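Local structure of putative type VI secretion protein (Escherichia coli, 4HH5) at residues Y62-L73 / C131-L140; L47-L58 / I113-A121. The protein is the N-terminal domain of the ClpV1 ATPase of a type VI secretion system, a ClpA/ClpB-family protein that probably binds and hydrolyses ATP through its other domains. All coordinates share one frame; numbering follows the deposited sequence.

How the contacts relate
Both contacts lie in the mainly helical Clp N-terminal domain, their centres about 12 Å apart. Along the chain the segments alternate: 47-58, 62-73, 113-121, 131-140. The earlier pair carries the end of helix 40-50, the start of helix 54-61 and the start of helix 66-78; the later pair carries most of helix 115-124 and the loop that leads on to helix 142-147. Contact 2 is buried near the centre of the domain, whereas contact 1 lies farther out and is partly buried. They meet directly, Leu48 packing on Met66, Ile69 and Leu73, and Leu119 on Leu137, so the two contacts share apolar packing that joins earlier and later parts of the domain.

Contact 1 (Y62-L73 / C131-L140); sequences YDWDMDAIWQSL and CDGLWPLLTL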
loop_
_atom_site.group_PDB
_atom_site.type_symbol
_atom_site.label_atom_id
_atom_site.label_comp_id
_atom_site.label_asym_id
_atom_site.label_seq_id
_atom_site.Cartn_x
_atom_site.Cartn_y
_atom_site.Cartn_z
ATOM N N TYR A 62 2.664 14.166 10.957
ATOM C CA TYR A 62 3.596 14.992 10.186
ATOM C C TYR A 62 2.948 16.080 9.342
ATOM O O TYR A 62 3.612 16.698 8.517
ATOM C CB TYR A 62 4.585 14.115 9.412
ATOM C CG TYR A 62 5.453 13.336 10.371
ATOM C CD1 TYR A 62 6.499 13.952 11.053
ATOM C CD2 TYR A 62 5.155 12.015 10.692
ATOM C CE1 TYR A 62 7.255 13.261 11.995
ATOM C CE2 TYR A 62 5.904 11.313 11.636
ATOM C CZ TYR A 62 6.947 11.943 12.292
ATOM O OH TYR A 62 7.689 11.256 13.219
ATOM N N ASP A 63 1.662 16.338 9.596
ATOM C CA ASP A 63 0.857 17.377 8.966
ATOM C C ASP A 63 0.922 17.396 7.440
ATOM O O ASP A 63 1.145 18.440 6.826
ATOM C CB ASP A 63 1.149 18.756 9.590
ATOM C CG ASP A 63 0.011 19.738 9.411
ATOM O OD1 ASP A 63 -1.164 19.327 9.591
ATOM O OD2 ASP A 63 0.287 20.907 9.075
ATOM N N TRP A 64 0.743 16.224 6.833
ATOM C CA TRP A 64 0.708 16.114 5.382
ATOM C C TRP A 64 -0.592 16.727 4.898
ATOM O O TRP A 64 -1.612 16.649 5.594
ATOM C CB TRP A 64 0.732 14.644 4.945
ATOM C CG TRP A 64 1.975 13.874 5.283
ATOM C CD1 TRP A 64 3.132 14.354 5.829
ATOM C CD2 TRP A 64 2.186 12.481 5.062
ATOM N NE1 TRP A 64 4.043 13.339 5.976
ATOM C CE2 TRP A 64 3.484 12.172 5.525
ATOM C CE3 TRP A 64 1.378 11.440 4.562
ATOM C CZ2 TRP A 64 4.001 10.873 5.489
ATOM C CZ3 TRP A 64 1.885 10.150 4.549
ATOM C CH2 TRP A 64 3.192 9.883 4.979
ATOM N N ASP A 65 -0.559 17.349 3.713
ATOM C CA ASP A 65 -1.787 17.864 3.124
ATOM C C ASP A 65 -2.417 16.626 2.460
ATOM O O ASP A 65 -2.055 16.269 1.342
ATOM C CB ASP A 65 -1.490 18.993 2.113
ATOM C CG ASP A 65 -2.717 19.553 1.399
ATOM O OD1 ASP A 65 -3.827 19.004 1.589
ATOM O OD2 ASP A 65 -2.557 20.490 0.613
ATOM N N MET A 66 -3.301 15.932 3.198
ATOM C CA MET A 66 -3.965 14.701 2.744
ATOM C C MET A 66 -4.870 14.932 1.548
ATOM O O MET A 66 -5.008 14.032 0.714
ATOM C CB MET A 66 -4.753 14.019 3.881
ATOM C CG MET A 66 -3.916 13.686 5.104
ATOM S SD MET A 66 -2.515 12.587 4.764
ATOM C CE MET A 66 -3.343 11.011 4.765
ATOM N N ASP A 67 -5.497 16.122 1.471
ATOM C CA ASP A 67 -6.384 16.499 0.365
ATOM C C ASP A 67 -5.623 16.515 -0.948
ATOM O O ASP A 67 -6.131 15.985 -1.927
ATOM C CB ASP A 67 -7.059 17.865 0.614
ATOM C CG ASP A 67 -8.253 17.831 1.554
ATOM O OD1 ASP A 67 -8.363 16.867 2.346
ATOM O OD2 ASP A 67 -9.074 18.778 1.507
ATOM N N ALA A 68 -4.401 17.100 -0.964
ATOM C CA ALA A 68 -3.552 17.163 -2.156
ATOM C C ALA A 68 -3.109 15.759 -2.590
ATOM O O ALA A 68 -3.059 15.489 -3.789
ATOM C CB ALA A 68 -2.356 18.061 -1.916
ATOM N N ILE A 69 -2.849 14.851 -1.625
ATOM C CA ILE A 69 -2.469 13.466 -1.939
ATOM C C ILE A 69 -3.646 12.760 -2.605
ATOM O O ILE A 69 -3.457 12.101 -3.624
ATOM C CB ILE A 69 -1.950 12.681 -0.699
ATOM C CG1 ILE A 69 -0.722 13.376 -0.054
ATOM C CG2 ILE A 69 -1.629 11.224 -1.080
ATOM C CD1 ILE A 69 -0.338 12.856 1.334
ATOM N N TRP A 70 -4.856 12.903 -2.021
ATOM C CA TRP A 70 -6.089 12.309 -2.542
ATOM C C TRP A 70 -6.364 12.809 -3.966
ATOM O O TRP A 70 -6.640 11.995 -4.841
ATOM C CB TRP A 70 -7.289 12.623 -1.621
ATOM C CG TRP A 70 -8.591 12.088 -2.147
ATOM C CD1 TRP A 70 -9.571 12.791 -2.782
ATOM C CD2 TRP A 70 -8.996 10.715 -2.179
ATOM N NE1 TRP A 70 -10.584 11.943 -3.172
ATOM C CE2 TRP A 70 -10.254 10.662 -2.818
ATOM C CE3 TRP A 70 -8.422 9.519 -1.713
ATOM C CZ2 TRP A 70 -10.946 9.460 -3.012
ATOM C CZ3 TRP A 70 -9.124 8.335 -1.877
ATOM C CH2 TRP A 70 -10.369 8.313 -2.520
ATOM N N GLN A 71 -6.281 14.134 -4.191
ATOM C CA GLN A 71 -6.510 14.754 -5.507
ATOM C C GLN A 71 -5.514 14.275 -6.566
ATOM O O GLN A 71 -5.901 14.061 -7.711
ATOM C CB GLN A 71 -6.506 16.287 -5.409
ATOM C CG GLN A 71 -7.760 16.884 -4.756
ATOM C CD GLN A 71 -9.041 16.627 -5.521
ATOM O OE1 GLN A 71 -9.095 16.704 -6.756
ATOM N NE2 GLN A 71 -10.110 16.333 -4.795
ATOM N N SER A 72 -4.241 14.076 -6.172
ATOM C CA SER A 72 -3.182 13.586 -7.063
ATOM C C SER A 72 -3.492 12.159 -7.508
ATOM O O SER A 72 -3.314 11.834 -8.682
ATOM C CB SER A 72 -1.833 13.637 -6.353
ATOM O OG SER A 72 -1.537 14.976 -5.986
ATOM N N LEU A 73 -3.993 11.323 -6.571
ATOM C CA LEU A 73 -4.373 9.941 -6.846
ATOM C C LEU A 73 -5.590 9.880 -7.752
ATOM O O LEU A 73 -5.610 9.049 -8.662
ATOM C CB LEU A 73 -4.579 9.127 -5.554
ATOM C CG LEU A 73 -3.305 8.733 -4.796
ATOM C CD1 LEU A 73 -3.638 8.243 -3.402
ATOM C CD2 LEU A 73 -2.505 7.652 -5.542
ATOM N N CYS A 131 3.397 8.835 -9.552
ATOM C CA CYS A 131 2.418 9.852 -9.190
ATOM C C CYS A 131 3.118 10.899 -8.322
ATOM O O CYS A 131 3.436 10.626 -7.165
ATOM C CB CYS A 131 1.216 9.225 -8.483
ATOM S SG CYS A 131 -0.044 10.420 -7.972
ATOM N N ASP A 132 3.397 12.082 -8.905
ATOM C CA ASP A 132 4.120 13.186 -8.258
ATOM C C ASP A 132 3.597 13.669 -6.906
ATOM O O ASP A 132 4.404 13.997 -6.035
ATOM C CB ASP A 132 4.307 14.364 -9.218
ATOM C CG ASP A 132 5.557 14.237 -10.053
ATOM O OD1 ASP A 132 5.519 13.509 -11.066
ATOM O OD2 ASP A 132 6.585 14.841 -9.677
ATOM N N GLY A 133 2.275 13.709 -6.749
ATOM C CA GLY A 133 1.621 14.145 -5.517
ATOM C C GLY A 133 1.810 13.229 -4.321
ATOM O O GLY A 133 1.347 13.548 -3.219
ATOM N N LEU A 134 2.490 12.082 -4.523
ATOM C CA LEU A 134 2.778 11.132 -3.448
ATOM C C LEU A 134 4.109 11.457 -2.735
ATOM O O LEU A 134 4.534 10.699 -1.863
ATOM C CB LEU A 134 2.759 9.678 -3.967
ATOM C CG LEU A 134 1.395 9.096 -4.377
ATOM C CD1 LEU A 134 1.566 7.743 -5.010
ATOM C CD2 LEU A 134 0.465 8.945 -3.179
ATOM N N TRP A 135 4.743 12.609 -3.071
ATOM C CA TRP A 135 6.001 13.046 -2.447
ATOM C C TRP A 135 6.020 13.022 -0.890
ATOM O O TRP A 135 7.073 12.653 -0.357
ATOM C CB TRP A 135 6.506 14.391 -3.030
ATOM C CG TRP A 135 5.648 15.566 -2.680
ATOM C CD1 TRP A 135 4.666 16.122 -3.443
ATOM C CD2 TRP A 135 5.691 16.325 -1.462
ATOM N NE1 TRP A 135 4.080 17.172 -2.771
ATOM C CE2 TRP A 135 4.676 17.305 -1.543
ATOM C CE3 TRP A 135 6.453 16.232 -0.277
ATOM C CZ2 TRP A 135 4.412 18.197 -0.498
ATOM C CZ3 TRP A 135 6.175 17.103 0.766
ATOM C CH2 TRP A 135 5.171 18.073 0.651
ATOM N N PRO A 136 4.917 13.329 -0.123
ATOM C CA PRO A 136 5.014 13.260 1.360
ATOM C C PRO A 136 5.329 11.868 1.909
ATOM O O PRO A 136 5.988 11.743 2.941
ATOM C CB PRO A 136 3.629 13.731 1.835
ATOM C CG PRO A 136 3.088 14.547 0.675
ATOM C CD PRO A 136 3.567 13.787 -0.530
ATOM N N LEU A 137 4.872 10.825 1.200
ATOM C CA LEU A 137 5.087 9.419 1.554
ATOM C C LEU A 137 6.584 9.048 1.481
ATOM O O LEU A 137 7.003 8.088 2.114
ATOM C CB LEU A 137 4.254 8.528 0.604
ATOM C CG LEU A 137 2.742 8.385 0.916
ATOM C CD1 LEU A 137 1.952 9.634 0.547
ATOM C CD2 LEU A 137 2.147 7.211 0.176
ATOM N N LEU A 138 7.384 9.823 0.733
ATOM C CA LEU A 138 8.828 9.608 0.564
ATOM C C LEU A 138 9.692 10.401 1.561
ATOM O O LEU A 138 10.924 10.314 1.504
ATOM C CB LEU A 138 9.247 9.928 -0.890
ATOM C CG LEU A 138 8.441 9.256 -2.020
ATOM C CD1 LEU A 138 8.933 9.713 -3.383
ATOM C CD2 LEU A 138 8.489 7.727 -1.920
ATOM N N THR A 139 9.058 11.168 2.472
ATOM C CA THR A 139 9.765 12.026 3.436
ATOM C C THR A 139 10.356 11.316 4.646
ATOM O O THR A 139 11.353 11.790 5.186
ATOM C CB THR A 139 8.960 13.284 3.820
ATOM O OG1 THR A 139 7.766 12.897 4.497
ATOM C CG2 THR A 139 8.655 14.187 2.626
ATOM N N LEU A 140 9.739 10.211 5.095
ATOM C CA LEU A 140 10.234 9.458 6.249
ATOM C C LEU A 140 11.113 8.312 5.771
ATOM O O LEU A 140 10.802 7.685 4.767
ATOM C CB LEU A 140 9.066 8.909 7.105
ATOM C CG LEU A 140 8.078 9.933 7.686
ATOM C CD1 LEU A 140 6.756 9.278 8.031
ATOM C CD2 LEU A 140 8.661 10.649 8.903
HETATM O O HOH W 1 6.792 13.515 6.964
#
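Trp64 lies with one face on Pro136, whose CB sits 3.8 Å from the centroid of the five-membered ring and 12° off its normal, a CH-pi contact. A flat indole suits the compact proline ring, and its benzo end reaches Leu137, Trp64 CZ3 to Leu137 CD1 4.0 Å. At its edge NE1 donates to a water in the ring plane, and that water donates to Thr139 OG1. Set between backbone N and carbonyl carbon (chi1 64°), Thr139 OG1 turns back to donate to Pro136 O at 2.6 Å, in the carbonyl plane. Beyond it Leu140 puts CD2 over the centre of the Tyr62 ring, again as CH-pi.

On helix 66-78, Ile69 meets Pro136 tip to tip, CD1 to CG 3.9 Å, while its CG2, anti to the backbone N, touches Leu134 CD2 at 3.7 Å. Ser72 OG bonds to Ala68 O one turn back and lies 3.3 Å from Gly133 CA; with no side chain, Gly133 permits this close approach.

The 3-10 segment 132-138 thus lies between helix 66-78 and helix 115-124, where Leu137 and Leu138 pack on Leu122; helix 66-78 in turn rests on helix 40-50, Trp70 touching Leu45.

Contact 2 (L47-L58 / I113-A121); sequences LLEQGEGDLTVL and IRSVHLLGA
Asp54, in the first turn of helix 54-61, meets the N-terminal end of helix 115-124 through a side-on salt bridge to Arg114. Arg114 NE donates to Asp54 OD2 at 2.8 Å, on its syn lone pair, and Arg114 NH2 to Asp54 OD1 at 2.9 Å, nearly straight. The carboxylate and guanidinium planes are 33° apart, so the pairing is twisted rather than coplanar. The anti lone pair of Asp54 OD2 takes Val116 N at 3.2 Å, so this one oxygen holds both the arginine and a backbone N-H of the helix's first turn. That helix end would probably add to the stabilisation of the buried negative charge. Aspartate suits the place because its short chain holds OD2 at Val116 N while OD1 still faces Arg114 and also bonds to Ser156 OG.

Ser115, small enough to fit against the start of helix 54-61, has OG between its backbone N and carbonyl carbon (chi1 66°), which brings it to 3.2 Å from Asp54 CB. The hydroxyl is hydrogen-bonded to Glu158, whose carboxylate also receives Asp54 N.

Leu55 begins the apolar side: its CD2 lies 4.0 Å from Leu119 CD1. Leu58 and Leu119 reach tip to tip, CD1 to CD2 3.6 Å. These three branched leucines pack between the axes of 54-58 and 115-121, which approach to 9.6 Å and run at 73° to each other. Separately, Leu47 CD1 of helix 40-50 touches Leu118 CD1 at 3.9 Å.

Around this junction, Leu47 packs on helix 17-32 and Leu118 on helix 92-107. Helix 149-155 adjoins Val57 and Val116, and its Asp153 forms a second salt bridge with Arg114.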
loop_
_atom_site.group_PDB
_atom_site.type_symbol
_atom_site.label_atom_id
_atom_site.label_comp_id
_atom_site.label_asym_id
_atom_site.label_seq_id
_atom_site.Cartn_x
_atom_site.Cartn_y
_atom_site.Cartn_z
ATOM N N LEU A 47 -6.359 2.444 0.485
ATOM C CA LEU A 47 -5.835 2.482 1.851
ATOM C C LEU A 47 -6.242 3.808 2.521
ATOM O O LEU A 47 -6.795 3.797 3.623
ATOM C CB LEU A 47 -4.308 2.303 1.882
ATOM C CG LEU A 47 -3.774 0.873 1.668
ATOM C CD1 LEU A 47 -2.293 0.911 1.268
ATOM C CD2 LEU A 47 -3.936 0.020 2.934
ATOM N N LEU A 48 -6.017 4.939 1.825
ATOM C CA LEU A 48 -6.378 6.272 2.316
ATOM C C LEU A 48 -7.887 6.430 2.434
ATOM O O LEU A 48 -8.351 7.134 3.327
ATOM C CB LEU A 48 -5.779 7.388 1.436
ATOM C CG LEU A 48 -4.247 7.476 1.366
ATOM C CD1 LEU A 48 -3.829 8.531 0.381
ATOM C CD2 LEU A 48 -3.617 7.765 2.742
ATOM N N GLU A 49 -8.660 5.738 1.568
ATOM C CA GLU A 49 -10.118 5.761 1.634
ATOM C C GLU A 49 -10.644 5.127 2.930
ATOM O O GLU A 49 -11.647 5.588 3.484
ATOM C CB GLU A 49 -10.739 5.098 0.414
ATOM C CG GLU A 49 -12.215 5.402 0.312
ATOM C CD GLU A 49 -12.825 5.177 -1.051
ATOM O OE1 GLU A 49 -12.098 4.736 -1.969
ATOM O OE2 GLU A 49 -14.026 5.486 -1.207
ATOM N N GLN A 50 -9.958 4.085 3.419
ATOM C CA GLN A 50 -10.314 3.433 4.684
ATOM C C GLN A 50 -9.979 4.407 5.824
ATOM O O GLN A 50 -10.716 4.482 6.799
ATOM C CB GLN A 50 -9.607 2.072 4.822
ATOM C CG GLN A 50 -10.122 1.066 3.795
ATOM C CD GLN A 50 -9.487 -0.305 3.796
ATOM O OE1 GLN A 50 -9.925 -1.185 3.059
ATOM N NE2 GLN A 50 -8.458 -0.540 4.606
ATOM N N GLY A 51 -8.894 5.163 5.631
ATOM C CA GLY A 51 -8.419 6.282 6.440
ATOM C C GLY A 51 -8.284 6.156 7.940
ATOM O O GLY A 51 -8.539 7.130 8.657
ATOM N N GLU A 52 -7.877 4.983 8.430
ATOM C CA GLU A 52 -7.678 4.755 9.862
ATOM C C GLU A 52 -6.392 3.951 10.118
ATOM O O GLU A 52 -6.109 3.603 11.260
ATOM C CB GLU A 52 -8.907 4.058 10.510
ATOM C CG GLU A 52 -10.194 4.875 10.589
ATOM C CD GLU A 52 -10.170 6.242 11.253
ATOM O OE1 GLU A 52 -11.075 7.050 10.942
ATOM O OE2 GLU A 52 -9.258 6.516 12.067
ATOM N N GLY A 53 -5.619 3.690 9.064
ATOM C CA GLY A 53 -4.391 2.903 9.145
ATOM C C GLY A 53 -3.118 3.678 9.398
ATOM O O GLY A 53 -3.159 4.864 9.753
ATOM N N ASP A 54 -1.964 2.998 9.207
ATOM C CA ASP A 54 -0.652 3.596 9.445
ATOM C C ASP A 54 -0.409 4.873 8.655
ATOM O O ASP A 54 0.112 5.824 9.224
ATOM C CB ASP A 54 0.498 2.581 9.267
ATOM C CG ASP A 54 0.379 1.300 10.089
ATOM O OD1 ASP A 54 -0.285 1.327 11.146
ATOM O OD2 ASP A 54 1.016 0.301 9.723
ATOM N N LEU A 55 -0.816 4.910 7.369
ATOM C CA LEU A 55 -0.640 6.077 6.495
ATOM C C LEU A 55 -1.321 7.328 7.040
ATOM O O LEU A 55 -0.703 8.399 7.058
ATOM C CB LEU A 55 -1.159 5.792 5.075
ATOM C CG LEU A 55 -0.345 4.861 4.186
ATOM C CD1 LEU A 55 -1.081 4.621 2.875
ATOM C CD2 LEU A 55 1.039 5.447 3.867
ATOM N N THR A 56 -2.596 7.192 7.464
ATOM C CA THR A 56 -3.401 8.285 8.034
ATOM C C THR A 56 -2.786 8.805 9.333
ATOM O O THR A 56 -2.717 10.021 9.525
ATOM C CB THR A 56 -4.870 7.843 8.206
ATOM O OG1 THR A 56 -5.386 7.514 6.916
ATOM C CG2 THR A 56 -5.746 8.920 8.864
ATOM N N VAL A 57 -2.330 7.896 10.206
ATOM C CA VAL A 57 -1.678 8.241 11.487
ATOM C C VAL A 57 -0.412 9.092 11.228
ATOM O O VAL A 57 -0.205 10.118 11.886
ATOM C CB VAL A 57 -1.392 6.970 12.339
ATOM C CG1 VAL A 57 -0.481 7.273 13.532
ATOM C CG2 VAL A 57 -2.701 6.334 12.812
ATOM N N LEU A 58 0.409 8.671 10.262
ATOM C CA LEU A 58 1.637 9.375 9.886
ATOM C C LEU A 58 1.339 10.739 9.265
ATOM O O LEU A 58 1.967 11.730 9.652
ATOM C CB LEU A 58 2.516 8.501 8.978
ATOM C CG LEU A 58 3.067 7.225 9.635
ATOM C CD1 LEU A 58 3.623 6.273 8.597
ATOM C CD2 LEU A 58 4.106 7.531 10.693
ATOM N N ILE A 113 1.974 -8.250 7.014
ATOM C CA ILE A 113 2.291 -7.012 6.314
ATOM C C ILE A 113 1.250 -5.952 6.644
ATOM O O ILE A 113 0.053 -6.183 6.452
ATOM C CB ILE A 113 2.415 -7.221 4.778
ATOM C CG1 ILE A 113 3.337 -8.415 4.427
ATOM C CG2 ILE A 113 2.874 -5.934 4.072
ATOM C CD1 ILE A 113 3.221 -8.871 2.948
ATOM N N ARG A 114 1.713 -4.774 7.094
ATOM C CA ARG A 114 0.839 -3.636 7.375
ATOM C C ARG A 114 1.202 -2.487 6.446
ATOM O O ARG A 114 2.234 -2.574 5.771
ATOM C CB ARG A 114 0.823 -3.257 8.864
ATOM C CG ARG A 114 2.152 -2.927 9.484
ATOM C CD ARG A 114 2.050 -2.960 10.991
ATOM N NE ARG A 114 1.322 -1.803 11.521
ATOM C CZ ARG A 114 1.148 -1.567 12.815
ATOM N NH1 ARG A 114 1.640 -2.405 13.721
ATOM N NH2 ARG A 114 0.486 -0.486 13.215
ATOM N N SER A 115 0.371 -1.422 6.378
ATOM C CA SER A 115 0.665 -0.319 5.450
ATOM C C SER A 115 1.993 0.385 5.674
ATOM O O SER A 115 2.601 0.827 4.704
ATOM C CB SER A 115 -0.498 0.662 5.320
ATOM O OG SER A 115 -0.733 1.354 6.531
ATOM N N VAL A 116 2.493 0.419 6.924
ATOM C CA VAL A 116 3.805 1.021 7.208
ATOM C C VAL A 116 4.933 0.260 6.491
ATOM O O VAL A 116 5.927 0.876 6.132
ATOM C CB VAL A 116 4.086 1.237 8.725
ATOM C CG1 VAL A 116 4.384 -0.082 9.440
ATOM C CG2 VAL A 116 5.221 2.238 8.938
ATOM N N HIS A 117 4.765 -1.069 6.267
ATOM C CA HIS A 117 5.756 -1.893 5.553
ATOM C C HIS A 117 5.715 -1.587 4.069
ATOM O O HIS A 117 6.760 -1.580 3.423
ATOM C CB HIS A 117 5.556 -3.398 5.813
ATOM C CG HIS A 117 5.622 -3.761 7.265
ATOM N ND1 HIS A 117 4.704 -4.624 7.831
ATOM C CD2 HIS A 117 6.499 -3.366 8.219
ATOM C CE1 HIS A 117 5.049 -4.730 9.105
ATOM N NE2 HIS A 117 6.113 -3.974 9.387
ATOM N N LEU A 118 4.514 -1.302 3.535
ATOM C CA LEU A 118 4.345 -0.889 2.138
ATOM C C LEU A 118 5.006 0.482 1.991
ATOM O O LEU A 118 5.654 0.741 0.982
ATOM C CB LEU A 118 2.853 -0.783 1.757
ATOM C CG LEU A 118 1.988 -2.054 1.931
ATOM C CD1 LEU A 118 0.506 -1.740 1.711
ATOM C CD2 LEU A 118 2.409 -3.148 0.967
ATOM N N LEU A 119 4.886 1.342 3.032
ATOM C CA LEU A 119 5.501 2.665 3.019
ATOM C C LEU A 119 7.021 2.554 3.091
ATOM O O LEU A 119 7.718 3.243 2.345
ATOM C CB LEU A 119 4.945 3.565 4.134
ATOM C CG LEU A 119 5.372 5.020 4.068
ATOM C CD1 LEU A 119 4.853 5.696 2.800
ATOM C CD2 LEU A 119 4.898 5.763 5.280
ATOM N N GLY A 120 7.510 1.643 3.931
ATOM C CA GLY A 120 8.936 1.371 4.067
ATOM C C GLY A 120 9.545 0.888 2.769
ATOM O O GLY A 120 10.626 1.340 2.375
ATOM N N ALA A 121 8.819 0.000 2.067
ATOM C CA ALA A 121 9.229 -0.524 0.769
ATOM C C ALA A 121 9.282 0.618 -0.266
ATOM O O ALA A 121 10.280 0.754 -0.973
ATOM C CB ALA A 121 8.269 -1.613 0.318
#